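PDB 6LPI: acetolactate synthase isozyme 1 large subunit from Escherichia coli, which belongs to the thiamine diphosphate-dependent enzyme family and holds thiamine diphosphate, a magnesium ion and flavin-adenine dinucleotide. Local coordinates for residues A16-V20 with V42-Q48; G75-V79 with F155-Q159; D383-T389 with R406-T412. One frame throughout, in Å; residues are numbered along the deposited sequence.

Contact 1. Residues A16-V20 with V42-Q48; sequences AEFIV and VYDALSQ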
ATOM      1  N   ALA B  16     -27.728 -11.670  -4.709  1.00 50.29           N
ATOM      2  CA  ALA B  16     -26.505 -12.433  -4.961  1.00 50.37           C
ATOM      3  C   ALA B  16     -26.200 -12.509  -6.459  1.00 56.29           C
ATOM      4  O   ALA B  16     -25.067 -12.241  -6.895  1.00 61.83           O
ATOM      5  CB  ALA B  16     -26.629 -13.825  -4.348  1.00 51.30           C
ATOM      6  N   GLU B  17     -27.204 -12.870  -7.264  1.00 52.24           N
ATOM      7  CA  GLU B  17     -27.008 -12.906  -8.709  1.00 55.86           C
ATOM      8  C   GLU B  17     -26.624 -11.541  -9.258  1.00 58.33           C
ATOM      9  O   GLU B  17     -25.830 -11.459 -10.204  1.00 69.47           O
ATOM     10  CB  GLU B  17     -28.259 -13.443  -9.422  1.00 56.47           C
ATOM     11  CG  GLU B  17     -28.652 -14.846  -8.993  1.00 57.08           C
ATOM     12  CD  GLU B  17     -29.982 -15.296  -9.556  1.00 65.50           C
ATOM     13  OE1 GLU B  17     -30.775 -14.415  -9.942  1.00 72.94           O
ATOM     14  OE2 GLU B  17     -30.224 -16.529  -9.631  1.00 66.44           O
ATOM     15  N   PHE B  18     -27.152 -10.457  -8.689  1.00 52.92           N
ATOM     16  CA  PHE B  18     -26.730  -9.147  -9.172  1.00 52.63           C
ATOM     17  C   PHE B  18     -25.280  -8.874  -8.829  1.00 60.11           C
ATOM     18  O   PHE B  18     -24.561  -8.252  -9.618  1.00 68.43           O
ATOM     19  CB  PHE B  18     -27.580  -8.021  -8.613  1.00 52.44           C
ATOM     20  CG  PHE B  18     -27.074  -6.674  -9.016  1.00 52.07           C
ATOM     21  CD1 PHE B  18     -27.429  -6.124 -10.229  1.00 57.43           C
ATOM     22  CD2 PHE B  18     -26.191  -5.983  -8.206  1.00 49.90           C
ATOM     23  CE1 PHE B  18     -26.939  -4.898 -10.614  1.00 53.82           C
ATOM     24  CE2 PHE B  18     -25.699  -4.773  -8.587  1.00 49.65           C
ATOM     25  CZ  PHE B  18     -26.071  -4.228  -9.795  1.00 59.80           C
ATOM     26  N   ILE B  19     -24.847  -9.268  -7.635  1.00 54.17           N
ATOM     27  CA  ILE B  19     -23.454  -9.047  -7.270  1.00 56.95           C
ATOM     28  C   ILE B  19     -22.546  -9.735  -8.273  1.00 56.68           C
ATOM     29  O   ILE B  19     -21.608  -9.133  -8.812  1.00 57.08           O
ATOM     30  CB  ILE B  19     -23.189  -9.543  -5.840  1.00 54.41           C
ATOM     31  CG1 ILE B  19     -23.821  -8.604  -4.821  1.00 48.36           C
ATOM     32  CG2 ILE B  19     -21.706  -9.611  -5.597  1.00 53.36           C
ATOM     33  CD1 ILE B  19     -24.179  -9.308  -3.545  1.00 43.71           C
ATOM     34  N   VAL B  20     -22.837 -11.005  -8.563  1.00 58.30           N
ATOM     35  CA  VAL B  20     -22.015 -11.752  -9.512  1.00 58.70           C
ATOM     36  C   VAL B  20     -22.060 -11.115 -10.893  1.00 55.97           C
ATOM     37  O   VAL B  20     -21.027 -10.979 -11.560  1.00 51.78           O
ATOM     38  CB  VAL B  20     -22.467 -13.222  -9.563  1.00 59.93           C
ATOM     39  CG1 VAL B  20     -21.664 -13.981 -10.620  1.00 58.75           C
ATOM     40  CG2 VAL B  20     -22.278 -13.853  -8.195  1.00 57.26           C
ATOM     41  N   VAL B  42     -24.400 -15.686  -2.235  1.00 55.00           N
ATOM     42  CA  VAL B  42     -23.534 -15.208  -3.311  1.00 55.44           C
ATOM     43  C   VAL B  42     -22.766 -16.378  -3.906  1.00 63.87           C
ATOM     44  O   VAL B  42     -22.682 -16.535  -5.135  1.00 63.41           O
ATOM     45  CB  VAL B  42     -22.595 -14.097  -2.802  1.00 45.33           C
ATOM     46  CG1 VAL B  42     -21.706 -13.585  -3.914  1.00 43.96           C
ATOM     47  CG2 VAL B  42     -23.415 -12.956  -2.265  1.00 47.84           C
ATOM     48  N   TYR B  43     -22.241 -17.250  -3.043  1.00 62.17           N
ATOM     49  CA  TYR B  43     -21.547 -18.427  -3.531  1.00 54.37           C
ATOM     50  C   TYR B  43     -22.451 -19.257  -4.440  1.00 59.13           C
ATOM     51  O   TYR B  43     -22.014 -19.731  -5.499  1.00 61.48           O
ATOM     52  CB  TYR B  43     -21.013 -19.231  -2.348  1.00 45.91           C
ATOM     53  CG  TYR B  43     -19.632 -18.778  -1.958  1.00 49.87           C
ATOM     54  CD1 TYR B  43     -19.438 -17.720  -1.063  1.00 51.45           C
ATOM     55  CD2 TYR B  43     -18.508 -19.366  -2.514  1.00 52.65           C
ATOM     56  CE1 TYR B  43     -18.149 -17.282  -0.724  1.00 41.38           C
ATOM     57  CE2 TYR B  43     -17.223 -18.937  -2.169  1.00 51.53           C
ATOM     58  CZ  TYR B  43     -17.054 -17.907  -1.275  1.00 43.29           C
ATOM     59  OH  TYR B  43     -15.783 -17.486  -0.959  1.00 49.95           O
ATOM     60  N   ASP B  44     -23.732 -19.388  -4.084  1.00 59.12           N
ATOM     61  CA  ASP B  44     -24.674 -20.075  -4.962  1.00 57.23           C
ATOM     62  C   ASP B  44     -24.667 -19.439  -6.341  1.00 65.61           C
ATOM     63  O   ASP B  44     -24.362 -20.098  -7.345  1.00 71.48           O
ATOM     64  CB  ASP B  44     -26.075 -20.027  -4.373  1.00 58.22           C
ATOM     65  CG  ASP B  44     -26.971 -21.073  -4.953  1.00 70.15           C
ATOM     66  OD1 ASP B  44     -26.791 -22.250  -4.575  1.00 77.34           O
ATOM     67  OD2 ASP B  44     -27.843 -20.727  -5.780  1.00 72.50           O
ATOM     68  N   ALA B  45     -24.900 -18.122  -6.389  1.00 62.03           N
ATOM     69  CA  ALA B  45     -24.853 -17.409  -7.658  1.00 59.97           C
ATOM     70  C   ALA B  45     -23.491 -17.573  -8.308  1.00 58.99           C
ATOM     71  O   ALA B  45     -23.387 -17.781  -9.525  1.00 61.65           O
ATOM     72  CB  ALA B  45     -25.172 -15.931  -7.445  1.00 52.19           C
ATOM     73  N   LEU B  46     -22.433 -17.547  -7.499  1.00 56.97           N
ATOM     74  CA  LEU B  46     -21.110 -17.595  -8.085  1.00 58.34           C
ATOM     75  C   LEU B  46     -20.827 -18.956  -8.700  1.00 58.45           C
ATOM     76  O   LEU B  46     -20.072 -19.040  -9.681  1.00 56.67           O
ATOM     77  CB  LEU B  46     -20.076 -17.220  -7.029  1.00 48.55           C
ATOM     78  CG  LEU B  46     -18.653 -17.132  -7.533  1.00 48.91           C
ATOM     79  CD1 LEU B  46     -18.614 -15.936  -8.453  1.00 48.90           C
ATOM     80  CD2 LEU B  46     -17.678 -16.934  -6.361  1.00 49.25           C
ATOM     81  N   SER B  47     -21.488 -20.013  -8.214  1.00 54.21           N
ATOM     82  CA  SER B  47     -21.265 -21.305  -8.840  1.00 58.95           C
ATOM     83  C   SER B  47     -21.655 -21.286 -10.306  1.00 63.74           C
ATOM     84  O   SER B  47     -21.071 -22.033 -11.098  1.00 58.77           O
ATOM     85  CB  SER B  47     -22.021 -22.394  -8.092  1.00 63.97           C
ATOM     86  OG  SER B  47     -23.415 -22.276  -8.300  1.00 81.12           O
ATOM     87  N   GLN B  48     -22.579 -20.398 -10.688  1.00 71.17           N
ATOM     88  CA  GLN B  48     -23.179 -20.358 -12.016  1.00 65.98           C
ATOM     89  C   GLN B  48     -22.413 -19.503 -13.016  1.00 66.79           C
ATOM     90  O   GLN B  48     -22.763 -19.514 -14.198  1.00 62.91           O
ATOM     91  CB  GLN B  48     -24.600 -19.810 -11.927  1.00 72.32           C
ATOM     92  CG  GLN B  48     -25.677 -20.814 -11.611  1.00 86.02           C
ATOM     93  CD  GLN B  48     -26.935 -20.130 -11.108  1.00100.66           C
ATOM     94  OE1 GLN B  48     -27.819 -20.773 -10.544  1.00105.90           O
ATOM     95  NE2 GLN B  48     -27.016 -18.818 -11.294  1.00109.04           N
TER
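Val20 and Ala45 meet at the tight centre of a helix-helix packing in the N-terminal thiamine diphosphate binding domain, a parallel alpha/beta fold. Helix 15-25 precedes strand 30-33. Helix 40-47 is the crossover helix between strands 30-33 and 53-56. The axes of the two short segments approach to 8.1 Å and cross at -54°.

Small side chains let the backbones come close. The methyl of Ala16 points at the other helix, and Ala16 CB lies 3.5 Å from Val42 CA. Ala45 answers from the second helix. Ala45 CB rests against the backbone of Ala16 and Glu17, and lies 3.6 Å from Val20 CG2. Val42 CG2 touches both Ala16 CB and Ile19 CD1. The side chains of Ile19 and Val42 cross at about a right angle, with Ile19 CD1 and Val42 CG2 3.9 Å apart. Beyond this buried side, Ile19 also touches Met151 of helix 147-159, and Val42 touches Met81 of strand 78-82.

The opposite flank, with Glu17 and Gln48, is looser and faces solvent. Glu17 CG lies 4.0 Å from Ala45 CB, so the aliphatic part of Glu17 borders the packed centre. Glu17 OE1 accepts a hydrogen bond from Thr14 N, just before the helix, which ties the carboxylate to the helix start. Glu17 OE2 stays 4.3 Å from Gln48 NE2. No hydrogen bond joins the two segments, and the contact is held by apolar side chains.

Val20 has CG1 anti to its backbone N (chi1 176°). This turns CG2 toward the second helix, against Ala45 CB and Leu46 CB. Val20 CG2 also lies 3.8 Å from Leu46 N.

Contact 2. Residues G75-V79 with F155-Q159; sequences GKPAV and FRIAQ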
ATOM      1  N   GLY B  75      -3.026  -3.200 -11.608  1.00 49.02           N
ATOM      2  CA  GLY B  75      -3.460  -1.813 -11.525  1.00 49.22           C
ATOM      3  C   GLY B  75      -4.945  -1.593 -11.365  1.00 59.08           C
ATOM      4  O   GLY B  75      -5.377  -0.438 -11.407  1.00 78.01           O
ATOM      5  N   LYS B  76      -5.743  -2.655 -11.202  1.00 58.25           N
ATOM      6  CA  LYS B  76      -7.214  -2.656 -11.048  1.00 64.92           C
ATOM      7  C   LYS B  76      -7.665  -3.301  -9.717  1.00 54.73           C
ATOM      8  O   LYS B  76      -6.912  -4.075  -9.123  1.00 57.86           O
ATOM      9  CB  LYS B  76      -7.857  -3.362 -12.272  1.00 78.62           C
ATOM     10  CG  LYS B  76      -9.378  -3.140 -12.427  1.00 94.62           C
ATOM     11  CD  LYS B  76      -9.872  -2.704 -13.829  1.00 98.51           C
ATOM     12  CE  LYS B  76     -11.174  -1.834 -13.735  1.00 89.76           C
ATOM     13  NZ  LYS B  76     -12.296  -2.412 -12.910  1.00 80.96           N
ATOM     14  N   PRO B  77      -8.828  -2.940  -9.165  1.00 52.13           N
ATOM     15  CA  PRO B  77      -9.278  -3.626  -7.933  1.00 53.70           C
ATOM     16  C   PRO B  77      -9.465  -5.138  -8.071  1.00 57.44           C
ATOM     17  O   PRO B  77      -9.964  -5.647  -9.080  1.00 56.83           O
ATOM     18  CB  PRO B  77     -10.615  -2.956  -7.607  1.00 45.49           C
ATOM     19  CG  PRO B  77     -10.973  -2.136  -8.805  1.00 48.23           C
ATOM     20  CD  PRO B  77      -9.691  -1.789  -9.493  1.00 47.16           C
ATOM     21  N   ALA B  78      -9.033  -5.858  -7.034  1.00 52.72           N
ATOM     22  CA  ALA B  78      -9.239  -7.291  -6.867  1.00 38.45           C
ATOM     23  C   ALA B  78     -10.193  -7.510  -5.699  1.00 45.06           C
ATOM     24  O   ALA B  78     -10.310  -6.656  -4.828  1.00 50.95           O
ATOM     25  CB  ALA B  78      -7.913  -8.006  -6.645  1.00 38.32           C
ATOM     26  N   VAL B  79     -10.901  -8.636  -5.696  1.00 47.05           N
ATOM     27  CA  VAL B  79     -12.029  -8.877  -4.802  1.00 37.39           C
ATOM     28  C   VAL B  79     -11.765 -10.085  -3.914  1.00 38.04           C
ATOM     29  O   VAL B  79     -11.381 -11.151  -4.408  1.00 47.70           O
ATOM     30  CB  VAL B  79     -13.324  -9.071  -5.608  1.00 52.97           C
ATOM     31  CG1 VAL B  79     -14.468  -9.503  -4.705  1.00 60.80           C
ATOM     32  CG2 VAL B  79     -13.665  -7.770  -6.351  1.00 54.67           C
ATOM     33  N   PHE B 155     -16.431   0.379  -6.468  1.00 51.72           N
ATOM     34  CA  PHE B 155     -15.400   0.206  -7.482  1.00 49.75           C
ATOM     35  C   PHE B 155     -14.860   1.539  -7.974  1.00 52.57           C
ATOM     36  O   PHE B 155     -13.690   1.621  -8.364  1.00 60.42           O
ATOM     37  CB  PHE B 155     -15.931  -0.606  -8.656  1.00 49.40           C
ATOM     38  CG  PHE B 155     -15.703  -2.076  -8.523  1.00 49.88           C
ATOM     39  CD1 PHE B 155     -16.481  -2.838  -7.671  1.00 47.85           C
ATOM     40  CD2 PHE B 155     -14.688  -2.692  -9.243  1.00 51.25           C
ATOM     41  CE1 PHE B 155     -16.263  -4.180  -7.544  1.00 42.30           C
ATOM     42  CE2 PHE B 155     -14.462  -4.034  -9.126  1.00 45.94           C
ATOM     43  CZ  PHE B 155     -15.254  -4.782  -8.267  1.00 47.72           C
ATOM     44  N   ARG B 156     -15.674   2.594  -7.973  1.00 50.14           N
ATOM     45  CA  ARG B 156     -15.110   3.899  -8.294  1.00 52.37           C
ATOM     46  C   ARG B 156     -14.153   4.319  -7.183  1.00 54.61           C
ATOM     47  O   ARG B 156     -12.973   4.609  -7.432  1.00 58.68           O
ATOM     48  CB  ARG B 156     -16.233   4.924  -8.506  1.00 56.09           C
ATOM     49  CG  ARG B 156     -15.775   6.344  -8.847  1.00 62.58           C
ATOM     50  CD  ARG B 156     -16.929   7.360  -8.870  1.00 73.91           C
ATOM     51  NE  ARG B 156     -17.632   7.444  -7.582  1.00 87.61           N
ATOM     52  CZ  ARG B 156     -17.297   8.252  -6.567  1.00 99.27           C
ATOM     53  NH1 ARG B 156     -16.244   9.065  -6.656  1.00104.24           N
ATOM     54  NH2 ARG B 156     -18.014   8.238  -5.444  1.00 96.55           N
ATOM     55  N   ILE B 157     -14.616   4.233  -5.934  1.00 49.80           N
ATOM     56  CA  ILE B 157     -13.837   4.738  -4.810  1.00 45.16           C
ATOM     57  C   ILE B 157     -12.526   3.978  -4.675  1.00 45.48           C
ATOM     58  O   ILE B 157     -11.469   4.569  -4.451  1.00 44.70           O
ATOM     59  CB  ILE B 157     -14.666   4.626  -3.522  1.00 39.55           C
ATOM     60  CG1 ILE B 157     -15.908   5.505  -3.583  1.00 37.35           C
ATOM     61  CG2 ILE B 157     -13.804   4.865  -2.314  1.00 43.11           C
ATOM     62  CD1 ILE B 157     -16.921   5.171  -2.512  1.00 41.14           C
ATOM     63  N   ALA B 158     -12.563   2.663  -4.855  1.00 41.66           N
ATOM     64  CA  ALA B 158     -11.354   1.881  -4.681  1.00 41.55           C
ATOM     65  C   ALA B 158     -10.262   2.277  -5.668  1.00 49.43           C
ATOM     66  O   ALA B 158      -9.066   2.115  -5.369  1.00 51.65           O
ATOM     67  CB  ALA B 158     -11.686   0.403  -4.820  1.00 44.00           C
ATOM     68  N   GLN B 159     -10.636   2.773  -6.850  1.00 47.16           N
ATOM     69  CA  GLN B 159      -9.654   2.951  -7.907  1.00 47.90           C
ATOM     70  C   GLN B 159      -9.355   4.399  -8.243  1.00 48.98           C
ATOM     71  O   GLN B 159      -8.470   4.645  -9.069  1.00 44.59           O
ATOM     72  CB  GLN B 159     -10.058   2.196  -9.182  1.00 58.55           C
ATOM     73  CG  GLN B 159     -11.177   2.794 -10.018  1.00 68.93           C
ATOM     74  CD  GLN B 159     -11.823   1.749 -10.930  1.00 64.05           C
ATOM     75  OE1 GLN B 159     -11.272   0.670 -11.136  1.00 64.76           O
ATOM     76  NE2 GLN B 159     -12.984   2.076 -11.487  1.00 55.56           N
TER
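With chi1 at 75°, Gln159 has CG between its backbone N and its carbonyl carbon, and the chain runs extended from there. This brings Gln159 OE1 to 3.4 Å from Pro77 CD. Lys76 starts with CG anti to its N (chi1 -166°) and then bends, so that it lies alongside Gln159 and points the same way. Lys76 NZ is 3.7 Å from Gln159 OE1, so its positive charge would probably favour the oxygen electrostatically, although no hydrogen bond crosses the contact. Gln159 NE2 donates elsewhere, to Ala188 O.

The rest is mostly apolar. Pro77 CG approaches the Phe155 ring obliquely, 3.8 Å from Phe155 CD2. Val79 CG2 reaches the far end of the same ring, 3.9 Å from Phe155 CZ, and the two side chains cross at about a right angle. One polar atom comes near this ring: Lys76 NZ lies at its edge, near its plane. Outside the contact, Arg156 NH2 makes a salt bridge with an acidic side chain of another chain.

The contact packs helix 147-159 on the parallel sheet of the N-terminal thiamine diphosphate binding domain, where the chain enters strand 78-82. Gly75, with positive phi, leads out of helix 60-74. Ile106 of strand 105-111 touches Pro77, Val79, Phe155 and Ala158 together. Ala78 points away and packs on helix 60-74, so helices lie on both sides of the sheet.

Contact 3. Residues D383-T389 with R406-T412; sequences DNAIITT and RPRQWLT
Ile387 and Trp410 pair in register in a parallel beta sheet. Strands 386-389 and 410-411, with helix 393-401 between them, form a beta-alpha-beta unit in the C-terminal part of the fold. Strand 410-411 is the outermost of this sheet within the chain. Its C-terminal end lies near the cofactors: the Thr412 side chain is about 7 Å from flavin-adenine dinucleotide, and the Thr389 side chain about 9 Å from thiamine diphosphate.

Three backbone hydrogen bonds make the ladder. Ile387 N donates to Gln409 O (2.8 Å, 174° at the hydrogen). Leu411 N donates to Ile387 O (2.8 Å), and Thr389 N to Leu411 O.

Side-chain bonds extend the pairing ahead of the strand starts. Arg406 bends at chi3 (-40°) and turns its guanidinium to the loop 383-385 that leads into strand 386-389. Arg406 NH2 donates to Ala385 O at 3.0 Å. That oxygen lies in the guanidinium plane, but NH2 sits above the carbonyl plane. Arg406 NE donates to Asp383 O, in a bond of doubtful length. Trp410 NE1 donates to Leu244 O of the central domain.

Apolar contacts line both faces. On one, Ile387 CG2 meets the edge of the Trp410 ring, 3.9 Å from Trp410 CZ3, and Thr389 CG2 comes in obliquely near CH2. On the other, Thr388 and Leu411 pack beside helix 422-432.

One hydroxyl pair ends the contact: Thr412 OG1 donates to Thr389 OG1 at 2.9 Å.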
ATOM      1  N   ASP B 383      14.037 -10.412 -16.567  1.00 66.21           N
ATOM      2  CA  ASP B 383      13.326  -9.242 -16.108  1.00 62.51           C
ATOM      3  C   ASP B 383      11.832  -9.525 -16.025  1.00 64.11           C
ATOM      4  O   ASP B 383      11.091  -8.712 -15.461  1.00 67.40           O
ATOM      5  CB  ASP B 383      13.624  -8.052 -17.014  1.00 66.34           C
ATOM      6  CG  ASP B 383      14.922  -7.353 -16.636  1.00 74.41           C
ATOM      7  OD1 ASP B 383      15.343  -7.516 -15.468  1.00 71.84           O
ATOM      8  OD2 ASP B 383      15.526  -6.653 -17.489  1.00 78.53           O
ATOM      9  N   ASN B 384      11.375 -10.661 -16.567  1.00 57.53           N
ATOM     10  CA  ASN B 384       9.956 -11.001 -16.578  1.00 60.08           C
ATOM     11  C   ASN B 384       9.471 -11.545 -15.252  1.00 53.36           C
ATOM     12  O   ASN B 384       8.274 -11.809 -15.115  1.00 61.44           O
ATOM     13  CB  ASN B 384       9.660 -12.046 -17.657  1.00 69.09           C
ATOM     14  CG  ASN B 384       9.826 -11.505 -19.035  1.00 76.33           C
ATOM     15  OD1 ASN B 384       9.386 -10.397 -19.323  1.00 79.84           O
ATOM     16  ND2 ASN B 384      10.449 -12.275 -19.908  1.00 85.75           N
ATOM     17  N   ALA B 385      10.357 -11.714 -14.281  1.00 52.96           N
ATOM     18  CA  ALA B 385       9.956 -12.256 -12.996  1.00 53.34           C
ATOM     19  C   ALA B 385       9.195 -11.229 -12.164  1.00 58.85           C
ATOM     20  O   ALA B 385       9.364 -10.012 -12.310  1.00 61.71           O
ATOM     21  CB  ALA B 385      11.185 -12.735 -12.227  1.00 52.06           C
ATOM     22  N   ILE B 386       8.344 -11.739 -11.280  1.00 47.62           N
ATOM     23  CA  ILE B 386       7.681 -10.939 -10.267  1.00 45.41           C
ATOM     24  C   ILE B 386       8.312 -11.332  -8.942  1.00 52.59           C
ATOM     25  O   ILE B 386       8.521 -12.525  -8.689  1.00 58.71           O
ATOM     26  CB  ILE B 386       6.154 -11.148 -10.271  1.00 44.65           C
ATOM     27  CG1 ILE B 386       5.557 -10.631 -11.583  1.00 45.47           C
ATOM     28  CG2 ILE B 386       5.521 -10.413  -9.132  1.00 42.62           C
ATOM     29  CD1 ILE B 386       4.270 -11.290 -11.968  1.00 62.39           C
ATOM     30  N   ILE B 387       8.669 -10.335  -8.123  1.00 53.54           N
ATOM     31  CA  ILE B 387       9.361 -10.537  -6.849  1.00 43.00           C
ATOM     32  C   ILE B 387       8.486 -10.029  -5.717  1.00 53.91           C
ATOM     33  O   ILE B 387       8.020  -8.885  -5.728  1.00 52.47           O
ATOM     34  CB  ILE B 387      10.755  -9.883  -6.787  1.00 43.70           C
ATOM     35  CG1 ILE B 387      11.647 -10.382  -7.928  1.00 51.95           C
ATOM     36  CG2 ILE B 387      11.464 -10.173  -5.426  1.00 46.25           C
ATOM     37  CD1 ILE B 387      11.584  -9.655  -9.241  1.00 56.19           C
ATOM     38  N   THR B 388       8.292 -10.890  -4.741  1.00 58.23           N
ATOM     39  CA  THR B 388       7.489 -10.694  -3.555  1.00 52.94           C
ATOM     40  C   THR B 388       8.375 -10.912  -2.334  1.00 52.28           C
ATOM     41  O   THR B 388       9.386 -11.616  -2.413  1.00 57.87           O
ATOM     42  CB  THR B 388       6.335 -11.735  -3.611  1.00 57.50           C
ATOM     43  OG1 THR B 388       5.310 -11.279  -4.490  1.00 58.78           O
ATOM     44  CG2 THR B 388       5.783 -12.026  -2.301  1.00 61.36           C
ATOM     45  N   THR B 389       8.048 -10.273  -1.206  1.00 46.81           N
ATOM     46  CA  THR B 389       8.819 -10.500   0.024  1.00 38.20           C
ATOM     47  C   THR B 389       7.883 -10.513   1.217  1.00 45.61           C
ATOM     48  O   THR B 389       6.782  -9.961   1.177  1.00 61.72           O
ATOM     49  CB  THR B 389       9.912  -9.464   0.354  1.00 41.94           C
ATOM     50  OG1 THR B 389       9.336  -8.374   1.085  1.00 54.00           O
ATOM     51  CG2 THR B 389      10.614  -8.942  -0.866  1.00 38.76           C
ATOM     52  N   ARG B 406      11.662  -3.242 -13.263  1.00 56.13           N
ATOM     53  CA  ARG B 406      10.398  -3.008 -13.928  1.00 63.32           C
ATOM     54  C   ARG B 406       9.401  -2.432 -12.933  1.00 67.65           C
ATOM     55  O   ARG B 406       9.447  -2.756 -11.737  1.00 69.81           O
ATOM     56  CB  ARG B 406       9.797  -4.302 -14.521  1.00 72.27           C
ATOM     57  CG  ARG B 406      10.416  -4.813 -15.817  1.00 78.42           C
ATOM     58  CD  ARG B 406       9.693  -6.065 -16.359  1.00 77.96           C
ATOM     59  NE  ARG B 406       9.306  -7.004 -15.305  1.00 73.71           N
ATOM     60  CZ  ARG B 406       8.086  -7.074 -14.773  1.00 69.48           C
ATOM     61  NH1 ARG B 406       7.136  -6.249 -15.190  1.00 68.40           N
ATOM     62  NH2 ARG B 406       7.816  -7.954 -13.814  1.00 66.91           N
ATOM     63  N   PRO B 407       8.501  -1.564 -13.387  1.00 64.66           N
ATOM     64  CA  PRO B 407       7.344  -1.227 -12.555  1.00 60.42           C
ATOM     65  C   PRO B 407       6.465  -2.454 -12.354  1.00 63.84           C
ATOM     66  O   PRO B 407       6.435  -3.370 -13.179  1.00 66.80           O
ATOM     67  CB  PRO B 407       6.621  -0.148 -13.368  1.00 51.27           C
ATOM     68  CG  PRO B 407       7.678   0.412 -14.258  1.00 52.24           C
ATOM     69  CD  PRO B 407       8.589  -0.719 -14.588  1.00 58.00           C
ATOM     70  N   ARG B 408       5.761  -2.462 -11.228  1.00 64.69           N
ATOM     71  CA  ARG B 408       4.873  -3.555 -10.835  1.00 41.46           C
ATOM     72  C   ARG B 408       5.554  -4.915 -10.961  1.00 51.04           C
ATOM     73  O   ARG B 408       4.928  -5.926 -11.266  1.00 60.67           O
ATOM     74  CB  ARG B 408       3.572  -3.489 -11.629  1.00 42.07           C
ATOM     75  CG  ARG B 408       2.996  -2.069 -11.597  1.00 52.18           C
ATOM     76  CD  ARG B 408       1.577  -1.935 -12.095  1.00 50.29           C
ATOM     77  NE  ARG B 408       0.693  -2.182 -10.965  1.00 58.73           N
ATOM     78  CZ  ARG B 408      -0.185  -1.311 -10.466  1.00 68.35           C
ATOM     79  NH1 ARG B 408      -0.328  -0.101 -10.999  1.00 41.55           N
ATOM     80  NH2 ARG B 408      -0.935  -1.661  -9.420  1.00 65.38           N
ATOM     81  N   GLN B 409       6.845  -4.949 -10.652  1.00 54.99           N
ATOM     82  CA  GLN B 409       7.586  -6.198 -10.521  1.00 54.56           C
ATOM     83  C   GLN B 409       7.864  -6.542  -9.073  1.00 46.18           C
ATOM     84  O   GLN B 409       7.957  -7.720  -8.730  1.00 42.01           O
ATOM     85  CB  GLN B 409       8.912  -6.098 -11.294  1.00 53.17           C
ATOM     86  CG  GLN B 409       9.943  -7.093 -10.851  1.00 53.35           C
ATOM     87  CD  GLN B 409      11.139  -7.137 -11.755  1.00 56.67           C
ATOM     88  OE1 GLN B 409      11.420  -8.169 -12.373  1.00 56.44           O
ATOM     89  NE2 GLN B 409      11.869  -6.023 -11.830  1.00 54.74           N
ATOM     90  N   TRP B 410       7.909  -5.518  -8.235  1.00 44.25           N
ATOM     91  CA  TRP B 410       8.304  -5.572  -6.836  1.00 44.94           C
ATOM     92  C   TRP B 410       7.055  -5.417  -5.974  1.00 48.81           C
ATOM     93  O   TRP B 410       6.367  -4.392  -6.051  1.00 57.47           O
ATOM     94  CB  TRP B 410       9.315  -4.460  -6.573  1.00 45.56           C
ATOM     95  CG  TRP B 410       9.712  -4.184  -5.190  1.00 43.12           C
ATOM     96  CD1 TRP B 410       9.503  -3.027  -4.493  1.00 43.18           C
ATOM     97  CD2 TRP B 410      10.458  -5.045  -4.325  1.00 45.70           C
ATOM     98  NE1 TRP B 410      10.062  -3.122  -3.239  1.00 41.14           N
ATOM     99  CE2 TRP B 410      10.646  -4.354  -3.108  1.00 39.97           C
ATOM    100  CE3 TRP B 410      10.954  -6.345  -4.448  1.00 52.90           C
ATOM    101  CZ2 TRP B 410      11.320  -4.913  -2.032  1.00 45.94           C
ATOM    102  CZ3 TRP B 410      11.626  -6.896  -3.376  1.00 60.60           C
ATOM    103  CH2 TRP B 410      11.806  -6.177  -2.180  1.00 55.70           C
ATOM    104  N   LEU B 411       6.727  -6.467  -5.220  1.00 50.61           N
ATOM    105  CA  LEU B 411       5.561  -6.536  -4.345  1.00 36.39           C
ATOM    106  C   LEU B 411       6.046  -6.703  -2.912  1.00 35.66           C
ATOM    107  O   LEU B 411       6.471  -7.795  -2.518  1.00 52.58           O
ATOM    108  CB  LEU B 411       4.646  -7.712  -4.703  1.00 42.94           C
ATOM    109  CG  LEU B 411       3.492  -7.618  -5.710  1.00 50.13           C
ATOM    110  CD1 LEU B 411       3.934  -7.078  -7.040  1.00 56.65           C
ATOM    111  CD2 LEU B 411       2.814  -8.968  -5.890  1.00 53.18           C
ATOM    112  N   THR B 412       5.917  -5.663  -2.110  1.00 46.76           N
ATOM    113  CA  THR B 412       6.264  -5.753  -0.701  1.00 50.41           C
ATOM    114  C   THR B 412       5.246  -4.975   0.119  1.00 51.34           C
ATOM    115  O   THR B 412       4.563  -4.085  -0.386  1.00 58.84           O
ATOM    116  CB  THR B 412       7.675  -5.223  -0.430  1.00 47.87           C
ATOM    117  OG1 THR B 412       8.135  -5.699   0.843  1.00 51.59           O
ATOM    118  CG2 THR B 412       7.690  -3.724  -0.437  1.00 36.48           C
TER

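How the contacts relate
From the N terminus, contact 1 comes first and closes a short loop of 21 residues that carries strand 30-33. Contact 2 then closes a loop of 75 residues, from the start of strand 78-82 to the end of helix 147-159. Contact 3 closes 16 residues around helix 393-401. The three follow in series; none nests or crosses. Contacts 1 and 2 both belong to the N-terminal sheet and its helices, with nearest atoms about 7 Å apart. Helix 147-159 links them, since Ile19 also packs on it. Contact 3 lies in the C-terminal sheet. It touches contact 2 where Arg408 NH2 packs 3.3 Å from Gly75 CA.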